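Local coordinates for uncharacterized protein (Bacteroides vulgatus, PDB 4Q88) that is of unknown function but belongs to glycoside hydrolase family 88 and probably hydrolyses glycosidic bonds, at residues N24-Y27 with Q28-K32; Y63-D66 with W67-N71; L165-L168 with H169-T173. All coordinates share one frame; numbering follows the deposited sequence. Where two conformers were deposited one is given.

In these worked examples of one principle, side chains three or four residues apart on a helix meet, and their chemistry differs with their surroundings. All sit on peripheral helices, 13-30, 58-70 and 163-179. Contacts 1 and 2 are neighbours, Tyr63 OH lying 2.7 Å from His31 O, a probable hydrogen bond. Contact 3 stands across the chain's centre from contact 1. All are partly buried, with three exposed touching residues in contact 1, two in contact 2 and none in contact 3. Contact 1 relies on an aromatic stack, contact 2 on water-bridged carboxylates and a helix-ending asparagine, and contact 3 on a lysine whose CB lies over a tyrosine ring and whose NZ bonds a glutamine.

Contact 1. Residues N24-Y27 with Q28-K32; sequences NQRY and QSMHK
The Tyr27 ring carries His31 over one face, CD2 standing 3.4 Å above the tyrosine plane toward its rim, while the edge of the imidazole faces Tyr27 O in its own plane. This is an offset stack one turn apart at the C-terminal end of helix 13-30, a helix in the outer layer of a fold consistent with the (alpha/alpha)6 barrel of the six-hairpin glycosidases. The centroids of the Tyr27 and His31 rings are 4.5 Å apart and their planes differ by 24°. Tyr27 turns its CG away from the backbone N (chi1 -176°), beside its own carbonyl carbon, and the ring thereby meets the imidazole four residues on; the same ring also meets that of Tyr44.

A second flat group, the Arg26 guanidinium, has the selenium of Met30, a selenomethionine, over one face, 3.2 Å above the plane and offset toward the rim. Met30 was modelled in two conformers, so this contact is less certain than the stack.

Next to the stack, round the helix, the amides of Asn24 and Gln28 approach with ND2 3.5 Å from NE2 and planes 62° apart. They do not bond to each other; Tyr44 OH serves both, through Asn24 OD1 and Gln28 NE2, and Asn48 OD1 takes Asn24 ND2.

His31 is the first residue to leave helical geometry, yet its N still donates to Tyr27 O at 3.0 Å.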
# COMPACT_ATOMS: atom_id res chain seq x y z
N ASN A 24 12.49 12.43 -1.62
CA ASN A 24 13.16 11.22 -2.04
C ASN A 24 14.66 11.35 -1.88
O ASN A 24 15.32 10.38 -1.49
CB ASN A 24 12.79 10.80 -3.47
CG ASN A 24 12.73 9.29 -3.62
OD1 ASN A 24 12.50 8.55 -2.64
ND2 ASN A 24 12.97 8.80 -4.84
N GLN A 25 15.22 12.52 -2.17
CA GLN A 25 16.66 12.72 -2.00
C GLN A 25 17.09 12.68 -0.57
O GLN A 25 18.11 12.09 -0.26
CB GLN A 25 17.13 13.98 -2.68
CG GLN A 25 17.11 13.74 -4.17
CD GLN A 25 17.31 14.97 -4.99
OE1 GLN A 25 17.75 16.01 -4.49
NE2 GLN A 25 16.99 14.86 -6.29
N ARG A 26 16.29 13.25 0.31
CA ARG A 26 16.57 13.18 1.75
C ARG A 26 16.64 11.74 2.19
O ARG A 26 17.60 11.32 2.85
CB ARG A 26 15.53 13.93 2.56
CG ARG A 26 15.81 13.97 4.07
CD ARG A 26 14.55 14.18 4.88
NE ARG A 26 14.63 13.64 6.23
CZ ARG A 26 14.16 12.44 6.63
NH1 ARG A 26 13.56 11.57 5.78
NH2 ARG A 26 14.31 12.10 7.92
N TYR A 27 15.64 10.95 1.80
CA TYR A 27 15.61 9.55 2.25
C TYR A 27 16.83 8.76 1.71
O TYR A 27 17.52 8.07 2.48
CB TYR A 27 14.28 8.88 1.85
CG TYR A 27 14.22 7.50 2.37
CD1 TYR A 27 13.80 7.26 3.67
CD2 TYR A 27 14.62 6.43 1.61
CE1 TYR A 27 13.79 5.99 4.19
CE2 TYR A 27 14.61 5.15 2.11
CZ TYR A 27 14.19 4.94 3.40
OH TYR A 27 14.17 3.67 3.92
N GLN A 28 17.12 8.88 0.41
CA GLN A 28 18.20 8.11 -0.19
C GLN A 28 19.58 8.58 0.27
O GLN A 28 20.51 7.77 0.35
CB GLN A 28 18.11 8.10 -1.72
CG GLN A 28 16.84 7.40 -2.20
CD GLN A 28 16.75 7.20 -3.69
OE1 GLN A 28 17.68 7.50 -4.44
NE2 GLN A 28 15.64 6.62 -4.13
N SER A 29 19.72 9.87 0.61
CA SER A 29 21.01 10.37 1.07
C SER A 29 21.27 9.88 2.49
O SER A 29 22.41 9.65 2.86
CB SER A 29 21.07 11.91 1.02
OG SER A 29 20.23 12.50 1.99
N MSE A 30 20.20 9.72 3.27
CA MSE A 30 20.30 9.31 4.67
C MSE A 30 20.39 7.83 4.89
O MSE A 30 20.93 7.39 5.88
CB MSE A 30 19.08 9.77 5.46
CG MSE A 30 19.16 11.22 5.93
SE MSE A 30 17.48 11.63 6.88
CE MSE A 30 17.59 10.38 8.41
N HIS A 31 19.85 7.03 3.97
CA HIS A 31 19.74 5.59 4.16
C HIS A 31 20.36 4.82 3.00
O HIS A 31 19.98 5.01 1.85
CB HIS A 31 18.24 5.21 4.29
CG HIS A 31 17.54 5.90 5.41
ND1 HIS A 31 17.56 5.43 6.70
CD2 HIS A 31 16.85 7.06 5.45
CE1 HIS A 31 16.89 6.25 7.48
NE2 HIS A 31 16.44 7.25 6.75
N LYS A 32 21.28 3.92 3.31
CA LYS A 32 21.88 3.08 2.30
C LYS A 32 20.85 2.08 1.80
O LYS A 32 20.00 1.66 2.56
CB LYS A 32 23.10 2.33 2.87
CG LYS A 32 22.75 1.25 3.87
CD LYS A 32 24.00 0.63 4.48
CE LYS A 32 23.65 -0.39 5.54
NZ LYS A 32 24.66 -1.49 5.53
O HOH W 1 16.82 2.15 2.38

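Contact 2. Residues Y63-D66 with W67-N71; sequences YSID and WADYN
Four successive i to i+4 bonds run through this last part of helix 58-70, from Trp67 N donating to Tyr63 O to Tyr70 N donating to Asp66 O, the straightest being Asp69 N to Ile65 O at 2.8 Å and 170°. On that helical frame the side chains of Ile65 and Asp69 lie side by side, pointing the same way, and the methyl CG2 of Ile65 comes 3.5 Å from Asp69 OD2. The branch is placed by its first torsion: CG1 takes the position beside the backbone N (chi1 -69°), which leaves CG2 turned along the helix toward the next turn.

Two acids three residues apart would be expected to repel, and here a water sits between them. It donates to Asp66 OD1 and to Asp69 OD2, each at 2.6 Å, which probably eases the like charges. Each acid has a further partner, Gln62 NE2 for Asp66 OD1 and Trp73 NE1 for Asp69 OD1.

Trp67 turns its indole inward. Ser64 O lies at the ring edge, in the plane; NE1 donates to Arg36 O, and the ring stacks with His45. Over one face, toward the rim, stands Asn71 ND2, 3.3 Å above the indole plane. That nitrogen also donates to Trp67 O at 2.9 Å, from above the carbonyl plane, while Asn71 N reaches the same oxygen from the opposite face. One carbonyl is thus gripped twice by one residue, and ND2 goes on to Val35 O.

Asn71 is where the chain leaves helical geometry, and the whole forms the C-terminal end of an outer helix in what is probably an (alpha/alpha)6 barrel.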
# COMPACT_ATOMS: atom_id res chain seq x y z
N TYR A 63 18.97 3.07 -6.98
CA TYR A 63 18.77 2.80 -5.54
C TYR A 63 17.96 1.51 -5.32
O TYR A 63 18.30 0.68 -4.44
CB TYR A 63 18.12 4.01 -4.86
CG TYR A 63 18.07 3.98 -3.36
CD1 TYR A 63 16.97 3.45 -2.71
CD2 TYR A 63 19.08 4.55 -2.58
CE1 TYR A 63 16.89 3.43 -1.33
CE2 TYR A 63 19.02 4.52 -1.17
CZ TYR A 63 17.90 3.95 -0.56
OH TYR A 63 17.76 3.93 0.81
N SER A 64 16.89 1.34 -6.09
CA SER A 64 16.09 0.10 -6.04
C SER A 64 16.87 -1.11 -6.56
O SER A 64 16.76 -2.21 -6.01
CB SER A 64 14.73 0.26 -6.73
OG SER A 64 13.88 1.07 -5.94
N ILE A 65 17.65 -0.95 -7.62
CA ILE A 65 18.42 -2.06 -8.15
C ILE A 65 19.44 -2.50 -7.11
O ILE A 65 19.63 -3.68 -6.88
CB ILE A 65 19.15 -1.67 -9.46
CG1 ILE A 65 18.14 -1.46 -10.59
CG2 ILE A 65 20.22 -2.71 -9.85
CD1 ILE A 65 18.69 -0.74 -11.81
N ASP A 66 20.07 -1.54 -6.45
CA ASP A 66 21.12 -1.86 -5.45
C ASP A 66 20.48 -2.59 -4.28
O ASP A 66 21.07 -3.50 -3.69
CB ASP A 66 21.82 -0.58 -4.96
CG ASP A 66 22.77 0.01 -5.98
OD1 ASP A 66 22.97 -0.59 -7.07
OD2 ASP A 66 23.23 1.16 -5.73
N TRP A 67 19.26 -2.20 -3.91
CA TRP A 67 18.54 -2.95 -2.86
C TRP A 67 18.16 -4.35 -3.28
O TRP A 67 18.35 -5.29 -2.51
CB TRP A 67 17.29 -2.18 -2.44
CG TRP A 67 16.31 -2.86 -1.53
CD1 TRP A 67 16.41 -3.02 -0.19
CD2 TRP A 67 15.00 -3.30 -1.90
NE1 TRP A 67 15.25 -3.56 0.33
CE2 TRP A 67 14.36 -3.76 -0.71
CE3 TRP A 67 14.31 -3.38 -3.11
CZ2 TRP A 67 13.05 -4.26 -0.72
CZ3 TRP A 67 13.02 -3.87 -3.11
CH2 TRP A 67 12.41 -4.33 -1.92
N ALA A 68 17.67 -4.51 -4.52
CA ALA A 68 17.31 -5.82 -5.00
C ALA A 68 18.54 -6.75 -5.10
O ALA A 68 18.48 -7.91 -4.74
CB ALA A 68 16.61 -5.75 -6.32
N ASP A 69 19.62 -6.21 -5.64
CA ASP A 69 20.92 -6.94 -5.75
C ASP A 69 21.39 -7.43 -4.36
O ASP A 69 21.71 -8.59 -4.18
CB ASP A 69 21.98 -6.01 -6.39
CG ASP A 69 21.93 -5.99 -7.89
OD1 ASP A 69 21.39 -6.95 -8.51
OD2 ASP A 69 22.47 -5.01 -8.49
N TYR A 70 21.40 -6.53 -3.37
CA TYR A 70 21.78 -6.84 -2.00
C TYR A 70 20.95 -7.99 -1.41
O TYR A 70 21.45 -8.86 -0.68
CB TYR A 70 21.64 -5.59 -1.10
CG TYR A 70 21.91 -5.90 0.36
CD1 TYR A 70 23.17 -6.26 0.79
CD2 TYR A 70 20.89 -5.84 1.30
CE1 TYR A 70 23.41 -6.55 2.13
CE2 TYR A 70 21.11 -6.13 2.63
CZ TYR A 70 22.38 -6.48 3.04
OH TYR A 70 22.57 -6.75 4.36
N ASN A 71 19.65 -8.01 -1.72
CA ASN A 71 18.75 -9.09 -1.26
C ASN A 71 18.68 -10.30 -2.18
O ASN A 71 17.88 -11.23 -1.98
CB ASN A 71 17.36 -8.48 -0.96
CG ASN A 71 17.39 -7.56 0.23
OD1 ASN A 71 17.55 -8.01 1.36
ND2 ASN A 71 17.28 -6.25 -0.00
O HOH W 2 23.89 -3.02 -7.54

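Contact 3. Residues L165-L168 with H169-T173; sequences LEKL and HQYLT
Helix 163-179 is an outer helix of what is probably an (alpha/alpha)6 barrel, and on it Lys167 meets both Gln170 and Tyr171. The lysine crosses the tyrosine obliquely: its CB lies over one face of the ring, toward the rim, and its CD comes within 3.7 Å of Tyr171 OH. A bend at chi2 (-83°) swings the chain along the helix, so that NZ ends beside the amide of Gln170 and donates to OE1 at 2.7 Å, in one of two glutamine conformers. A water takes a further bond from NZ at 3.0 Å and lies 2.8 Å from Tyr171 OH, in the plane of the ring. Replacing Lys167 with an alanine is likely to leave this face of Tyr171 less covered and, in this conformer, Gln170 OE1 without its charged mate.

These are i to i+3 and i to i+4 pairings, with the backbone bond from Tyr171 N to Lys167 O running alongside. The Tyr171 ring also meets Trp139 and Tyr138 edge-to-face. His169 stacks on Tyr232, and its NE2 is hydrogen-bonded to Glu235 OE1 on helix 233-249. A second water, in the ring plane 2.6 Å from His169 ND1, donates to Glu166 OE2 in the conformer described.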
# COMPACT_ATOMS: atom_id res chain seq x y z
N LEU A 165 -4.31 -14.65 -11.68
CA LEU A 165 -5.51 -13.81 -11.64
C LEU A 165 -6.67 -14.53 -11.01
O LEU A 165 -7.52 -13.86 -10.39
CB LEU A 165 -5.84 -13.24 -13.02
CG LEU A 165 -4.69 -12.43 -13.66
CD1 LEU A 165 -5.15 -11.91 -15.00
CD2 LEU A 165 -4.18 -11.29 -12.80
N GLU A 166 -6.75 -15.86 -11.11
CA GLU A 166 -7.77 -16.64 -10.40
C GLU A 166 -7.45 -16.67 -8.88
O GLU A 166 -8.33 -16.46 -8.05
CB GLU A 166 -7.88 -18.06 -10.98
CG GLU A 166 -8.73 -19.06 -10.18
CD GLU A 166 -10.16 -18.63 -9.93
OE1 GLU A 166 -10.77 -18.06 -10.87
OE2 GLU A 166 -10.67 -18.86 -8.78
N LYS A 167 -6.19 -16.87 -8.52
CA LYS A 167 -5.84 -16.89 -7.11
C LYS A 167 -5.92 -15.52 -6.45
O LYS A 167 -6.18 -15.43 -5.21
CB LYS A 167 -4.46 -17.54 -6.92
CG LYS A 167 -4.46 -19.06 -7.12
CD LYS A 167 -4.90 -19.82 -5.86
CE LYS A 167 -5.19 -21.29 -6.11
NZ LYS A 167 -5.74 -21.97 -4.92
N LEU A 168 -5.66 -14.46 -7.23
CA LEU A 168 -5.91 -13.07 -6.73
C LEU A 168 -7.35 -13.00 -6.15
O LEU A 168 -7.55 -12.61 -4.99
CB LEU A 168 -5.73 -12.05 -7.86
CG LEU A 168 -6.24 -10.61 -7.63
CD1 LEU A 168 -5.53 -10.00 -6.45
CD2 LEU A 168 -5.99 -9.79 -8.88
N HIS A 169 -8.31 -13.49 -6.91
CA HIS A 169 -9.71 -13.46 -6.51
C HIS A 169 -10.00 -14.42 -5.36
O HIS A 169 -10.73 -14.06 -4.42
CB HIS A 169 -10.59 -13.76 -7.69
CG HIS A 169 -12.04 -13.57 -7.42
ND1 HIS A 169 -12.88 -14.63 -7.15
CD2 HIS A 169 -12.81 -12.46 -7.38
CE1 HIS A 169 -14.10 -14.17 -6.91
NE2 HIS A 169 -14.09 -12.85 -7.08
N GLN A 170 -9.43 -15.62 -5.42
CA GLN A 170 -9.74 -16.62 -4.44
C GLN A 170 -9.22 -16.19 -3.05
O GLN A 170 -9.96 -16.27 -2.08
CB GLN A 170 -9.18 -17.94 -4.87
CG GLN A 170 -9.56 -19.06 -3.95
CD GLN A 170 -9.19 -20.41 -4.51
OE1 GLN A 170 -8.11 -20.60 -5.08
NE2 GLN A 170 -10.08 -21.35 -4.30
N TYR A 171 -7.98 -15.71 -2.99
CA TYR A 171 -7.43 -15.21 -1.72
C TYR A 171 -8.18 -13.99 -1.19
O TYR A 171 -8.41 -13.86 0.00
CB TYR A 171 -5.93 -14.93 -1.83
CG TYR A 171 -5.02 -16.10 -2.19
CD1 TYR A 171 -5.39 -17.43 -1.94
CD2 TYR A 171 -3.79 -15.88 -2.77
CE1 TYR A 171 -4.54 -18.50 -2.25
CE2 TYR A 171 -2.94 -16.93 -3.10
CZ TYR A 171 -3.32 -18.25 -2.84
OH TYR A 171 -2.45 -19.30 -3.12
N LEU A 172 -8.54 -13.06 -2.08
CA LEU A 172 -9.25 -11.84 -1.65
C LEU A 172 -10.63 -12.22 -1.13
O LEU A 172 -11.07 -11.68 -0.10
CB LEU A 172 -9.37 -10.86 -2.79
CG LEU A 172 -10.40 -9.74 -2.59
CD1 LEU A 172 -9.91 -8.85 -1.48
CD2 LEU A 172 -10.57 -8.98 -3.91
N THR A 173 -11.24 -13.23 -1.71
CA THR A 173 -12.56 -13.69 -1.24
C THR A 173 -12.48 -14.14 0.20
O THR A 173 -13.39 -13.86 0.99
CB THR A 173 -13.13 -14.82 -2.14
OG1 THR A 173 -13.35 -14.26 -3.43
CG2 THR A 173 -14.43 -15.29 -1.65
O HOH W 3 -12.34 -17.21 -7.00
O HOH W 4 -3.77 -21.72 -2.73